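Local coordinates for uncharacterized protein Q99UF4 (Staphylococcus aureus, PDB 3B2N), which is probably a DNA-binding response regulator of the LuxR family, here represented by its CheY-like receiver domain, that would control transcription in response to phosphorylation, at residues A[40-45]-A[74-79]; A[55-60]-A[101-106]; A[66-71]-A[78-83]. One frame throughout, in Å; residues are numbered along the deposited sequence.

Contact 1. Residues A[40-45]-A[74-79]; sequences DAMKLI and KHLNIK
In this CheY-like receiver fold, M42 and I45 on helix 38-48 meet L76 and I78 in the loop that leads from helix 64-73 into strand 79-84, in the hydrophobic layer between helices 38-48 and 64-73 and the parallel sheet. The loop starts with a Schellman motif: H75 takes a positive phi of 56° and breaks the helix, and the chain then turns L76 back toward helix 38-48. An inverse gamma turn centred on N77, closed by a weak bond from I78 N to L76 O at 3.0 Å, brings I78 round to the same helix two residues later. L76 offers one branch to both helix residues: its CD1 lies 4.2 Å from M42 CE and 4.3 Å from I45 CG2. M42 starts off across the contact rather than into it, and the rotation about its CG-SD bond (chi3 -113°) helps bring the terminal methyl to L76, while the chain also packs on V67 and E70 of helix 64-73. I45 and I78 rest on V53 of strand 52-55, which floors the apolar patch. K74 NZ makes salt bridges with E70 and with E46, so a charged link runs from the end of helix 64-73 to helix 38-48 beside the carbon contacts. With chi1 at -68°, I45 puts CG2 opposite its backbone N, aiming that methyl at the loop; there I45 CG2 lies 3.3 Å from I78 CD1, tighter than normal van der Waals contact.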
ATOM      1  N   ASP A  40       0.531 -13.179   1.454  1.00 29.19           N
ATOM      2  CA  ASP A  40       0.633 -12.864   2.880  1.00 32.34           C
ATOM      3  C   ASP A  40      -0.147 -11.591   3.244  1.00 32.46           C
ATOM      4  O   ASP A  40      -1.007 -11.628   4.127  1.00 31.82           O
ATOM      5  CB  ASP A  40       2.115 -12.733   3.277  1.00 33.84           C
ATOM      6  CG  ASP A  40       2.315 -12.705   4.782  1.00 39.88           C
ATOM      7  OD1 ASP A  40       1.438 -13.245   5.471  1.00 39.90           O
ATOM      8  OD2 ASP A  40       3.331 -12.131   5.280  1.00 41.68           O
ATOM      9  N   ALA A  41       0.136 -10.485   2.537  1.00 32.57           N
ATOM     10  CA  ALA A  41      -0.592  -9.225   2.712  1.00 31.09           C
ATOM     11  C   ALA A  41      -2.117  -9.427   2.631  1.00 29.84           C
ATOM     12  O   ALA A  41      -2.840  -8.942   3.479  1.00 30.63           O
ATOM     13  CB  ALA A  41      -0.147  -8.180   1.671  1.00 29.63           C
ATOM     14  N   MET A  42      -2.597 -10.127   1.612  1.00 28.51           N
ATOM     15  CA  MET A  42      -4.043 -10.311   1.424  1.00 30.35           C
ATOM     16  C   MET A  42      -4.665 -10.993   2.636  1.00 32.42           C
ATOM     17  O   MET A  42      -5.726 -10.585   3.080  1.00 32.21           O
ATOM     18  CB  MET A  42      -4.340 -11.090   0.135  1.00 31.34           C
ATOM     19  CG  MET A  42      -5.829 -11.064  -0.384  1.00 35.95           C
ATOM     20  SD  MET A  42      -6.484  -9.395  -0.756  1.00 28.00           S
ATOM     21  CE  MET A  42      -7.749  -9.218   0.509  1.00 37.04           C
ATOM     22  N   LYS A  43      -3.971 -12.006   3.183  1.00 32.66           N
ATOM     23  CA  LYS A  43      -4.421 -12.687   4.381  1.00 35.53           C
ATOM     24  C   LYS A  43      -4.400 -11.759   5.602  1.00 35.80           C
ATOM     25  O   LYS A  43      -5.371 -11.692   6.341  1.00 35.87           O
ATOM     26  CB  LYS A  43      -3.616 -13.983   4.659  1.00 36.63           C
ATOM     27  CG  LYS A  43      -3.591 -15.083   3.554  1.00 70.80           C
ATOM     28  CD  LYS A  43      -4.878 -15.251   2.700  1.00 51.70           C
ATOM     29  CE  LYS A  43      -6.140 -15.733   3.478  1.00 76.71           C
ATOM     30  NZ  LYS A  43      -6.349 -17.233   3.576  1.00 60.10           N
ATOM     31  N   LEU A  44      -3.301 -11.038   5.802  1.00 35.98           N
ATOM     32  CA  LEU A  44      -3.210 -10.039   6.876  1.00 35.55           C
ATOM     33  C   LEU A  44      -4.334  -8.994   6.762  1.00 35.00           C
ATOM     34  O   LEU A  44      -4.993  -8.670   7.739  1.00 35.33           O
ATOM     35  CB  LEU A  44      -1.837  -9.358   6.860  1.00 34.69           C
ATOM     36  CG  LEU A  44      -0.690 -10.289   7.234  1.00 44.81           C
ATOM     37  CD1 LEU A  44       0.628  -9.809   6.670  1.00 32.48           C
ATOM     38  CD2 LEU A  44      -0.622 -10.425   8.739  1.00 34.49           C
ATOM     39  N   ILE A  45      -4.547  -8.481   5.565  1.00 34.04           N
ATOM     40  CA  ILE A  45      -5.621  -7.519   5.318  1.00 36.87           C
ATOM     41  C   ILE A  45      -7.000  -8.050   5.754  1.00 39.60           C
ATOM     42  O   ILE A  45      -7.740  -7.366   6.460  1.00 40.52           O
ATOM     43  CB  ILE A  45      -5.600  -7.067   3.827  1.00 37.18           C
ATOM     44  CG1 ILE A  45      -4.340  -6.237   3.535  1.00 37.69           C
ATOM     45  CG2 ILE A  45      -6.855  -6.270   3.416  1.00 37.79           C
ATOM     46  CD1 ILE A  45      -4.038  -6.107   2.031  1.00 36.76           C
ATOM     47  N   LYS A  74     -14.133  -7.607  -3.409  1.00 38.06           N
ATOM     48  CA  LYS A  74     -14.817  -7.919  -2.156  1.00 36.72           C
ATOM     49  C   LYS A  74     -15.410  -6.717  -1.462  1.00 36.14           C
ATOM     50  O   LYS A  74     -15.927  -6.847  -0.358  1.00 36.35           O
ATOM     51  CB  LYS A  74     -13.868  -8.589  -1.176  1.00 36.40           C
ATOM     52  CG  LYS A  74     -13.328  -9.912  -1.625  1.00 54.10           C
ATOM     53  CD  LYS A  74     -12.472 -10.455  -0.518  1.00 45.75           C
ATOM     54  CE  LYS A  74     -12.493 -11.972  -0.493  1.00 57.32           C
ATOM     55  NZ  LYS A  74     -11.140 -12.490  -0.824  1.00 51.77           N
ATOM     56  N   HIS A  75     -15.281  -5.542  -2.067  1.00 36.41           N
ATOM     57  CA  HIS A  75     -15.856  -4.310  -1.501  1.00 37.43           C
ATOM     58  C   HIS A  75     -15.410  -3.983  -0.080  1.00 38.02           C
ATOM     59  O   HIS A  75     -16.209  -3.514   0.726  1.00 39.53           O
ATOM     60  CB  HIS A  75     -17.392  -4.365  -1.569  1.00 35.98           C
ATOM     61  CG  HIS A  75     -17.900  -4.375  -2.968  1.00 34.26           C
ATOM     62  ND1 HIS A  75     -17.799  -3.274  -3.794  1.00 33.32           N
ATOM     63  CD2 HIS A  75     -18.459  -5.360  -3.713  1.00 37.24           C
ATOM     64  CE1 HIS A  75     -18.291  -3.573  -4.980  1.00 34.82           C
ATOM     65  NE2 HIS A  75     -18.721  -4.826  -4.953  1.00 33.76           N
ATOM     66  N   LEU A  76     -14.148  -4.240   0.222  1.00 36.36           N
ATOM     67  CA  LEU A  76     -13.623  -3.949   1.528  1.00 36.84           C
ATOM     68  C   LEU A  76     -13.464  -2.454   1.708  1.00 37.62           C
ATOM     69  O   LEU A  76     -13.100  -1.736   0.774  1.00 38.16           O
ATOM     70  CB  LEU A  76     -12.283  -4.644   1.719  1.00 36.56           C
ATOM     71  CG  LEU A  76     -12.265  -6.164   1.582  1.00 38.67           C
ATOM     72  CD1 LEU A  76     -10.857  -6.704   1.920  1.00 36.08           C
ATOM     73  CD2 LEU A  76     -13.388  -6.804   2.435  1.00 37.25           C
ATOM     74  N   ASN A  77     -13.758  -1.999   2.916  1.00 37.55           N
ATOM     75  CA  ASN A  77     -13.657  -0.605   3.289  1.00 38.94           C
ATOM     76  C   ASN A  77     -12.191  -0.186   3.593  1.00 37.69           C
ATOM     77  O   ASN A  77     -11.807   0.049   4.740  1.00 37.67           O
ATOM     78  CB  ASN A  77     -14.561  -0.363   4.496  1.00 41.09           C
ATOM     79  CG  ASN A  77     -14.746   1.081   4.784  1.00 51.33           C
ATOM     80  OD1 ASN A  77     -14.756   1.903   3.871  1.00 51.97           O
ATOM     81  ND2 ASN A  77     -14.887   1.419   6.056  1.00 47.22           N
ATOM     82  N   ILE A  78     -11.384  -0.107   2.549  1.00 35.64           N
ATOM     83  CA  ILE A  78      -9.933   0.007   2.703  1.00 35.35           C
ATOM     84  C   ILE A  78      -9.427   0.940   1.634  1.00 33.37           C
ATOM     85  O   ILE A  78      -9.728   0.723   0.466  1.00 32.76           O
ATOM     86  CB  ILE A  78      -9.186  -1.361   2.551  1.00 35.35           C
ATOM     87  CG1 ILE A  78      -9.793  -2.403   3.494  1.00 41.89           C
ATOM     88  CG2 ILE A  78      -7.597  -1.177   2.811  1.00 30.87           C
ATOM     89  CD1 ILE A  78      -9.028  -3.750   3.593  1.00 35.03           C
ATOM     90  N   LYS A  79      -8.684   1.973   2.043  1.00 33.27           N
ATOM     91  CA  LYS A  79      -7.986   2.851   1.095  1.00 32.72           C
ATOM     92  C   LYS A  79      -6.698   2.161   0.618  1.00 31.63           C
ATOM     93  O   LYS A  79      -5.995   1.487   1.406  1.00 30.37           O
ATOM     94  CB  LYS A  79      -7.687   4.212   1.719  1.00 34.55           C
ATOM     95  CG  LYS A  79      -8.898   4.925   2.345  1.00 34.88           C
ATOM     96  CD  LYS A  79      -9.873   5.259   1.279  1.00 42.23           C
ATOM     97  CE  LYS A  79     -10.917   6.249   1.781  1.00 41.82           C
ATOM     98  NZ  LYS A  79     -11.952   6.345   0.728  1.00 51.42           N
TER

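Contact 2. Residues A[55-60]-A[101-106]; sequences LDIEMP and DAYVLK
The backbones of 55-60, which leaves the end of strand 52-55, and 101-106, which carries strand 102-105, stay well apart, 9.7 Å between the CA atoms of D56 and V104 at their nearest, because strand 79-84 lies between the two strands in the sheet; K106 and Y103 reach across to D56 and I57. K106 does so fully extended, its NZ coming to lie over one face of the D56 carboxylate, the two side chains crossing at about a right angle. The direct salt bridge is long, 3.8 Å from K106 NZ to D56 OD1, and a water bridges the same two atoms: it donates to D56 OD1 at 2.6 Å and accepts from K106 NZ at 2.8 Å. K106 NZ is held more firmly by a salt bridge to E10 OE1, which also lies close to D56 OD2, so the lysine sits beside both acids. D56 has CG anti to its backbone N (chi1 -174°), which turns the carboxylate back toward the lysine although the side chain sets out the other way. OD2 is held by the backbone N of D11, while OD1 also takes a weak, bent bond from I57 N, 2.9 Å away with an angle of 125° at the hydrogen. The second bridge is largely apolar: I57 CD1 comes obliquely to the Y103 ring, 4.2 Å from Y103 CE1 and 3.8 Å from Y103 OH. That hydroxyl bonds weakly to the F86 carbonyl, and the ring meets F92 edge-to-face. The acidic group of E10, D11 and D56 with a lysine beyond strand 102-105 is the hallmark of the receiver-domain active site, where, as in CheY, D56 would probably accept the phosphoryl group.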
ATOM      1  N   LEU A  55       0.964  -0.763  -0.960  1.00 28.24           N
ATOM      2  CA  LEU A  55       1.256  -1.971  -1.709  1.00 30.86           C
ATOM      3  C   LEU A  55       2.296  -1.649  -2.773  1.00 32.39           C
ATOM      4  O   LEU A  55       2.107  -0.712  -3.587  1.00 30.00           O
ATOM      5  CB  LEU A  55      -0.031  -2.459  -2.423  1.00 29.68           C
ATOM      6  CG  LEU A  55      -1.027  -3.477  -1.864  1.00 53.16           C
ATOM      7  CD1 LEU A  55      -0.992  -3.635  -0.390  1.00 38.40           C
ATOM      8  CD2 LEU A  55      -2.415  -3.165  -2.327  1.00 31.27           C
ATOM      9  N   ASP A  56       3.389  -2.401  -2.747  1.00 32.63           N
ATOM     10  CA  ASP A  56       4.348  -2.434  -3.858  1.00 32.90           C
ATOM     11  C   ASP A  56       3.654  -3.233  -4.999  1.00 34.61           C
ATOM     12  O   ASP A  56       2.696  -3.942  -4.744  1.00 35.52           O
ATOM     13  CB  ASP A  56       5.632  -3.133  -3.341  1.00 32.12           C
ATOM     14  CG  ASP A  56       6.781  -3.130  -4.327  1.00 35.55           C
ATOM     15  OD1 ASP A  56       6.770  -2.365  -5.348  1.00 39.47           O
ATOM     16  OD2 ASP A  56       7.707  -3.938  -4.089  1.00 37.25           O
ATOM     17  N   ILE A  57       4.101  -3.096  -6.248  1.00 34.71           N
ATOM     18  CA  ILE A  57       3.503  -3.881  -7.335  1.00 34.71           C
ATOM     19  C   ILE A  57       4.135  -5.246  -7.428  1.00 36.27           C
ATOM     20  O   ILE A  57       3.503  -6.246  -7.171  1.00 38.25           O
ATOM     21  CB  ILE A  57       3.625  -3.214  -8.681  1.00 34.19           C
ATOM     22  CG1 ILE A  57       2.899  -1.872  -8.659  1.00 41.04           C
ATOM     23  CG2 ILE A  57       3.058  -4.170  -9.801  1.00 38.83           C
ATOM     24  CD1 ILE A  57       2.759  -1.184 -10.028  1.00 32.22           C
ATOM     25  N   GLU A  58       5.393  -5.320  -7.784  1.00 35.82           N
ATOM     26  CA  GLU A  58       5.905  -6.615  -8.124  1.00 39.08           C
ATOM     27  C   GLU A  58       6.400  -7.338  -6.875  1.00 38.51           C
ATOM     28  O   GLU A  58       7.452  -7.005  -6.359  1.00 40.22           O
ATOM     29  CB  GLU A  58       7.024  -6.430  -9.136  1.00 42.00           C
ATOM     30  CG  GLU A  58       7.542  -7.684  -9.776  1.00 64.23           C
ATOM     31  CD  GLU A  58       8.438  -7.292 -10.923  1.00 62.61           C
ATOM     32  OE1 GLU A  58       8.133  -6.225 -11.521  1.00 62.46           O
ATOM     33  OE2 GLU A  58       9.434  -8.012 -11.203  1.00 68.55           O
ATOM     34  N   MET A  59       5.618  -8.301  -6.387  1.00 37.57           N
ATOM     35  CA  MET A  59       5.907  -9.034  -5.135  1.00 35.54           C
ATOM     36  C   MET A  59       5.605 -10.486  -5.414  1.00 36.02           C
ATOM     37  O   MET A  59       4.823 -10.809  -6.344  1.00 37.21           O
ATOM     38  CB  MET A  59       5.032  -8.574  -3.946  1.00 34.51           C
ATOM     39  CG  MET A  59       5.203  -7.178  -3.406  1.00 37.96           C
ATOM     40  SD  MET A  59       4.161  -6.825  -1.933  1.00 25.76           S
ATOM     41  CE  MET A  59       2.472  -6.827  -2.539  1.00 33.36           C
ATOM     42  N   PRO A  60       6.250 -11.397  -4.652  1.00 34.51           N
ATOM     43  CA  PRO A  60       5.898 -12.821  -4.834  1.00 34.52           C
ATOM     44  C   PRO A  60       4.488 -13.096  -4.295  1.00 33.40           C
ATOM     45  O   PRO A  60       3.977 -12.278  -3.536  1.00 33.53           O
ATOM     46  CB  PRO A  60       6.984 -13.562  -4.018  1.00 35.45           C
ATOM     47  CG  PRO A  60       7.534 -12.507  -3.012  1.00 36.89           C
ATOM     48  CD  PRO A  60       7.355 -11.176  -3.693  1.00 32.13           C
ATOM     49  N   ASP A 101      -6.626   4.154  -4.761  1.00 30.68           N
ATOM     50  CA  ASP A 101      -6.863   5.500  -4.233  1.00 32.08           C
ATOM     51  C   ASP A 101      -5.723   6.475  -4.542  1.00 32.24           C
ATOM     52  O   ASP A 101      -5.969   7.665  -4.802  1.00 30.65           O
ATOM     53  CB  ASP A 101      -7.161   5.440  -2.743  1.00 32.99           C
ATOM     54  CG  ASP A 101      -8.431   4.683  -2.473  1.00 33.63           C
ATOM     55  OD1 ASP A 101      -9.460   5.145  -2.961  1.00 33.49           O
ATOM     56  OD2 ASP A 101      -8.396   3.600  -1.868  1.00 35.88           O
ATOM     57  N   ALA A 102      -4.488   5.981  -4.539  1.00 31.24           N
ATOM     58  CA  ALA A 102      -3.378   6.809  -4.974  1.00 30.90           C
ATOM     59  C   ALA A 102      -2.260   5.947  -5.555  1.00 31.87           C
ATOM     60  O   ALA A 102      -2.060   4.802  -5.144  1.00 32.70           O
ATOM     61  CB  ALA A 102      -2.859   7.702  -3.821  1.00 29.16           C
ATOM     62  N   TYR A 103      -1.530   6.496  -6.522  1.00 31.20           N
ATOM     63  CA  TYR A 103      -0.405   5.804  -7.122  1.00 31.51           C
ATOM     64  C   TYR A 103       0.818   6.684  -6.834  1.00 31.90           C
ATOM     65  O   TYR A 103       0.893   7.799  -7.299  1.00 31.03           O
ATOM     66  CB  TYR A 103      -0.638   5.717  -8.619  1.00 31.26           C
ATOM     67  CG  TYR A 103       0.300   4.793  -9.362  1.00 39.95           C
ATOM     68  CD1 TYR A 103       0.013   3.426  -9.490  1.00 35.35           C
ATOM     69  CD2 TYR A 103       1.453   5.282  -9.978  1.00 38.72           C
ATOM     70  CE1 TYR A 103       0.849   2.576 -10.215  1.00 35.93           C
ATOM     71  CE2 TYR A 103       2.300   4.434 -10.678  1.00 35.04           C
ATOM     72  CZ  TYR A 103       1.989   3.098 -10.781  1.00 36.88           C
ATOM     73  OH  TYR A 103       2.791   2.282 -11.484  1.00 40.35           O
ATOM     74  N   VAL A 104       1.766   6.197  -6.060  1.00 31.79           N
ATOM     75  CA  VAL A 104       2.889   7.034  -5.654  1.00 32.35           C
ATOM     76  C   VAL A 104       4.204   6.426  -6.136  1.00 34.10           C
ATOM     77  O   VAL A 104       4.519   5.249  -5.835  1.00 34.12           O
ATOM     78  CB  VAL A 104       2.886   7.197  -4.117  1.00 32.76           C
ATOM     79  CG1 VAL A 104       4.139   7.964  -3.613  1.00 28.70           C
ATOM     80  CG2 VAL A 104       1.616   7.929  -3.699  1.00 30.06           C
ATOM     81  N   LEU A 105       4.976   7.219  -6.873  1.00 32.68           N
ATOM     82  CA  LEU A 105       6.300   6.779  -7.316  1.00 31.77           C
ATOM     83  C   LEU A 105       7.308   6.913  -6.196  1.00 30.30           C
ATOM     84  O   LEU A 105       7.236   7.859  -5.420  1.00 31.14           O
ATOM     85  CB  LEU A 105       6.772   7.676  -8.458  1.00 33.47           C
ATOM     86  CG  LEU A 105       6.840   7.276  -9.921  1.00 50.95           C
ATOM     87  CD1 LEU A 105       5.727   6.389 -10.348  1.00 33.25           C
ATOM     88  CD2 LEU A 105       6.866   8.557 -10.736  1.00 35.95           C
ATOM     89  N   LYS A 106       8.306   6.023  -6.163  1.00 29.33           N
ATOM     90  CA  LYS A 106       9.382   6.132  -5.151  1.00 29.67           C
ATOM     91  C   LYS A 106      10.361   7.269  -5.413  1.00 28.94           C
ATOM     92  O   LYS A 106      11.345   7.390  -4.690  1.00 29.11           O
ATOM     93  CB  LYS A 106      10.095   4.781  -4.958  1.00 27.95           C
ATOM     94  CG  LYS A 106       9.058   3.745  -4.458  1.00 29.24           C
ATOM     95  CD  LYS A 106       9.679   2.393  -4.196  1.00 32.63           C
ATOM     96  CE  LYS A 106       8.661   1.379  -3.704  1.00 31.41           C
ATOM     97  NZ  LYS A 106       9.324   0.018  -3.754  1.00 28.96           N
TER
HETATM   98  O   HOH W   1       8.698  -0.890  -6.380  1.00 38.32           O

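Contact 3. Residues A[66-71]-A[78-83]; sequences EVLAEI and IKVIIV
Helix 66-71 runs nearly antiparallel to strand 79-83, at 168° and with 9.9 Å between the axes, and the backbones come nearest at L68 and V80, whose CA atoms are 6.9 Å apart. V80 is the hub. L68 CD1 sits over its CB and CG1, 3.9 Å from V80 CG1, and also comes near CG2, the methyl through which the valine meets I71; I71 CD1 is again 3.9 Å from V80 CG2. The approaches differ: I71 and V80 meet tip to tip, whereas the leucine crosses the valine at a slant. A chi1 of 161° swings the L68 fork away from the backbone N and directs it at the strand, where its second methyl, CD2, makes a looser contact with I82 CD1 at 4.4 Å. I71 spreads in the other direction, its CG2 sitting 4.1 Å from I78 CB just before the strand. No hydrogen bond joins the two segments; V53 and L55 of the adjacent strand flank V80, and its backbone N bonds to the carboxylate OD2 of D101. This is the helix-on-strand packing of a beta-alpha-beta crossover, made of strand 52-55, helix 64-73 and strand 79-84, the repeating unit of the CheY-like receiver fold.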
ATOM      1  N   GLU A  66      -2.894  -7.290  -8.166  1.00 31.05           N
ATOM      2  CA  GLU A  66      -3.799  -8.397  -7.811  1.00 30.90           C
ATOM      3  C   GLU A  66      -4.424  -8.250  -6.397  1.00 30.32           C
ATOM      4  O   GLU A  66      -5.575  -8.577  -6.184  1.00 31.09           O
ATOM      5  CB  GLU A  66      -3.059  -9.723  -7.917  1.00 31.50           C
ATOM      6  CG  GLU A  66      -2.634 -10.029  -9.334  1.00 39.95           C
ATOM      7  CD  GLU A  66      -1.658 -11.176  -9.434  1.00 33.08           C
ATOM      8  OE1 GLU A  66      -0.706 -11.309  -8.617  1.00 44.87           O
ATOM      9  OE2 GLU A  66      -1.841 -11.964 -10.384  1.00 52.04           O
ATOM     10  N   VAL A  67      -3.645  -7.790  -5.429  1.00 29.71           N
ATOM     11  CA  VAL A  67      -4.191  -7.525  -4.093  1.00 29.92           C
ATOM     12  C   VAL A  67      -5.254  -6.394  -4.190  1.00 30.46           C
ATOM     13  O   VAL A  67      -6.344  -6.525  -3.664  1.00 29.98           O
ATOM     14  CB  VAL A  67      -3.084  -7.142  -3.089  1.00 30.62           C
ATOM     15  CG1 VAL A  67      -3.677  -6.691  -1.724  1.00 26.53           C
ATOM     16  CG2 VAL A  67      -2.097  -8.332  -2.871  1.00 24.43           C
ATOM     17  N   LEU A  68      -4.927  -5.290  -4.862  1.00 30.79           N
ATOM     18  CA  LEU A  68      -5.895  -4.204  -5.072  1.00 29.20           C
ATOM     19  C   LEU A  68      -7.158  -4.748  -5.733  1.00 29.72           C
ATOM     20  O   LEU A  68      -8.275  -4.488  -5.261  1.00 31.44           O
ATOM     21  CB  LEU A  68      -5.268  -3.085  -5.935  1.00 28.50           C
ATOM     22  CG  LEU A  68      -6.226  -2.086  -6.630  1.00 28.37           C
ATOM     23  CD1 LEU A  68      -6.960  -1.242  -5.583  1.00 22.95           C
ATOM     24  CD2 LEU A  68      -5.430  -1.178  -7.533  1.00 23.99           C
ATOM     25  N   ALA A  69      -6.997  -5.527  -6.800  1.00 29.08           N
ATOM     26  CA  ALA A  69      -8.170  -6.077  -7.477  1.00 31.73           C
ATOM     27  C   ALA A  69      -9.038  -6.888  -6.527  1.00 32.69           C
ATOM     28  O   ALA A  69     -10.267  -6.797  -6.584  1.00 30.99           O
ATOM     29  CB  ALA A  69      -7.794  -6.904  -8.727  1.00 31.25           C
ATOM     30  N   GLU A  70      -8.408  -7.670  -5.639  1.00 32.11           N
ATOM     31  CA  GLU A  70      -9.210  -8.541  -4.767  1.00 32.52           C
ATOM     32  C   GLU A  70      -9.938  -7.747  -3.697  1.00 31.50           C
ATOM     33  O   GLU A  70     -11.078  -8.062  -3.357  1.00 30.32           O
ATOM     34  CB  GLU A  70      -8.365  -9.639  -4.108  1.00 33.69           C
ATOM     35  CG  GLU A  70      -9.212 -10.767  -3.559  1.00 69.92           C
ATOM     36  CD  GLU A  70      -8.378 -11.870  -2.961  1.00 50.86           C
ATOM     37  OE1 GLU A  70      -7.285 -12.161  -3.507  1.00 72.58           O
ATOM     38  OE2 GLU A  70      -8.816 -12.456  -1.942  1.00 74.59           O
ATOM     39  N   ILE A  71      -9.272  -6.727  -3.151  1.00 31.59           N
ATOM     40  CA  ILE A  71      -9.909  -5.823  -2.160  1.00 31.52           C
ATOM     41  C   ILE A  71     -11.152  -5.169  -2.787  1.00 33.82           C
ATOM     42  O   ILE A  71     -12.202  -4.987  -2.111  1.00 34.43           O
ATOM     43  CB  ILE A  71      -8.894  -4.736  -1.719  1.00 31.78           C
ATOM     44  CG1 ILE A  71      -7.775  -5.369  -0.912  1.00 29.15           C
ATOM     45  CG2 ILE A  71      -9.546  -3.596  -0.855  1.00 32.71           C
ATOM     46  CD1 ILE A  71      -6.591  -4.419  -0.713  1.00 30.17           C
ATOM     47  N   ILE A  78     -11.384  -0.107   2.549  1.00 35.64           N
ATOM     48  CA  ILE A  78      -9.933   0.007   2.703  1.00 35.35           C
ATOM     49  C   ILE A  78      -9.427   0.940   1.634  1.00 33.37           C
ATOM     50  O   ILE A  78      -9.728   0.723   0.466  1.00 32.76           O
ATOM     51  CB  ILE A  78      -9.186  -1.361   2.551  1.00 35.35           C
ATOM     52  CG1 ILE A  78      -9.793  -2.403   3.494  1.00 41.89           C
ATOM     53  CG2 ILE A  78      -7.597  -1.177   2.811  1.00 30.87           C
ATOM     54  CD1 ILE A  78      -9.028  -3.750   3.593  1.00 35.03           C
ATOM     55  N   LYS A  79      -8.684   1.973   2.043  1.00 33.27           N
ATOM     56  CA  LYS A  79      -7.986   2.851   1.095  1.00 32.72           C
ATOM     57  C   LYS A  79      -6.698   2.161   0.618  1.00 31.63           C
ATOM     58  O   LYS A  79      -5.995   1.487   1.406  1.00 30.37           O
ATOM     59  CB  LYS A  79      -7.687   4.212   1.719  1.00 34.55           C
ATOM     60  CG  LYS A  79      -8.898   4.925   2.345  1.00 34.88           C
ATOM     61  CD  LYS A  79      -9.873   5.259   1.279  1.00 42.23           C
ATOM     62  CE  LYS A  79     -10.917   6.249   1.781  1.00 41.82           C
ATOM     63  NZ  LYS A  79     -11.952   6.345   0.728  1.00 51.42           N
ATOM     64  N   VAL A  80      -6.397   2.269  -0.669  1.00 30.86           N
ATOM     65  CA  VAL A  80      -5.265   1.497  -1.180  1.00 32.77           C
ATOM     66  C   VAL A  80      -4.334   2.439  -1.906  1.00 32.57           C
ATOM     67  O   VAL A  80      -4.745   3.112  -2.882  1.00 32.70           O
ATOM     68  CB  VAL A  80      -5.704   0.344  -2.166  1.00 34.00           C
ATOM     69  CG1 VAL A  80      -4.486  -0.379  -2.698  1.00 30.66           C
ATOM     70  CG2 VAL A  80      -6.731  -0.631  -1.528  1.00 28.12           C
ATOM     71  N   ILE A  81      -3.079   2.455  -1.470  1.00 30.52           N
ATOM     72  CA  ILE A  81      -2.056   3.237  -2.143  1.00 29.97           C
ATOM     73  C   ILE A  81      -0.999   2.286  -2.703  1.00 30.54           C
ATOM     74  O   ILE A  81      -0.421   1.500  -1.946  1.00 32.32           O
ATOM     75  CB  ILE A  81      -1.428   4.232  -1.153  1.00 32.56           C
ATOM     76  CG1 ILE A  81      -2.537   5.227  -0.736  1.00 35.65           C
ATOM     77  CG2 ILE A  81      -0.206   4.933  -1.833  1.00 29.82           C
ATOM     78  CD1 ILE A  81      -2.481   5.658   0.638  1.00 44.65           C
ATOM     79  N   ILE A  82      -0.770   2.349  -4.010  1.00 28.44           N
ATOM     80  CA  ILE A  82       0.337   1.666  -4.618  1.00 30.05           C
ATOM     81  C   ILE A  82       1.570   2.570  -4.597  1.00 32.76           C
ATOM     82  O   ILE A  82       1.474   3.761  -4.876  1.00 31.55           O
ATOM     83  CB  ILE A  82      -0.014   1.214  -6.023  1.00 33.32           C
ATOM     84  CG1 ILE A  82      -1.190   0.220  -5.948  1.00 33.42           C
ATOM     85  CG2 ILE A  82       1.215   0.724  -6.812  1.00 33.61           C
ATOM     86  CD1 ILE A  82      -1.094  -0.959  -6.792  1.00 43.70           C
ATOM     87  N   VAL A  83       2.727   1.998  -4.243  1.00 33.34           N
ATOM     88  CA  VAL A  83       3.969   2.768  -4.115  1.00 34.76           C
ATOM     89  C   VAL A  83       4.991   1.946  -4.835  1.00 37.63           C
ATOM     90  O   VAL A  83       5.256   0.833  -4.395  1.00 41.74           O
ATOM     91  CB  VAL A  83       4.373   2.908  -2.604  1.00 35.02           C
ATOM     92  CG1 VAL A  83       5.709   3.609  -2.442  1.00 42.77           C
ATOM     93  CG2 VAL A  83       3.382   3.673  -1.909  1.00 30.96           C
TER

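In the fold
Contacts 1 and 3 are buried and wholly apolar across their segments, and they share I78: contact 3 seats helix 64-73 on strand 79-84, while contact 1 ties the loop between those two elements to the neighbouring helix 38-48. Their centres lie about 7 Å apart, and L76 N probably bonds to I71 O where they join. Contact 2, only partly buried, sits at the other end of the strands, about 15 Å from contact 1 between centres, and relies on charge, water and an aromatic ring. Strand 79-84 links it to contact 3: V104 N probably bonds to I82 O, and L55 CD2 packs on V80 CG1.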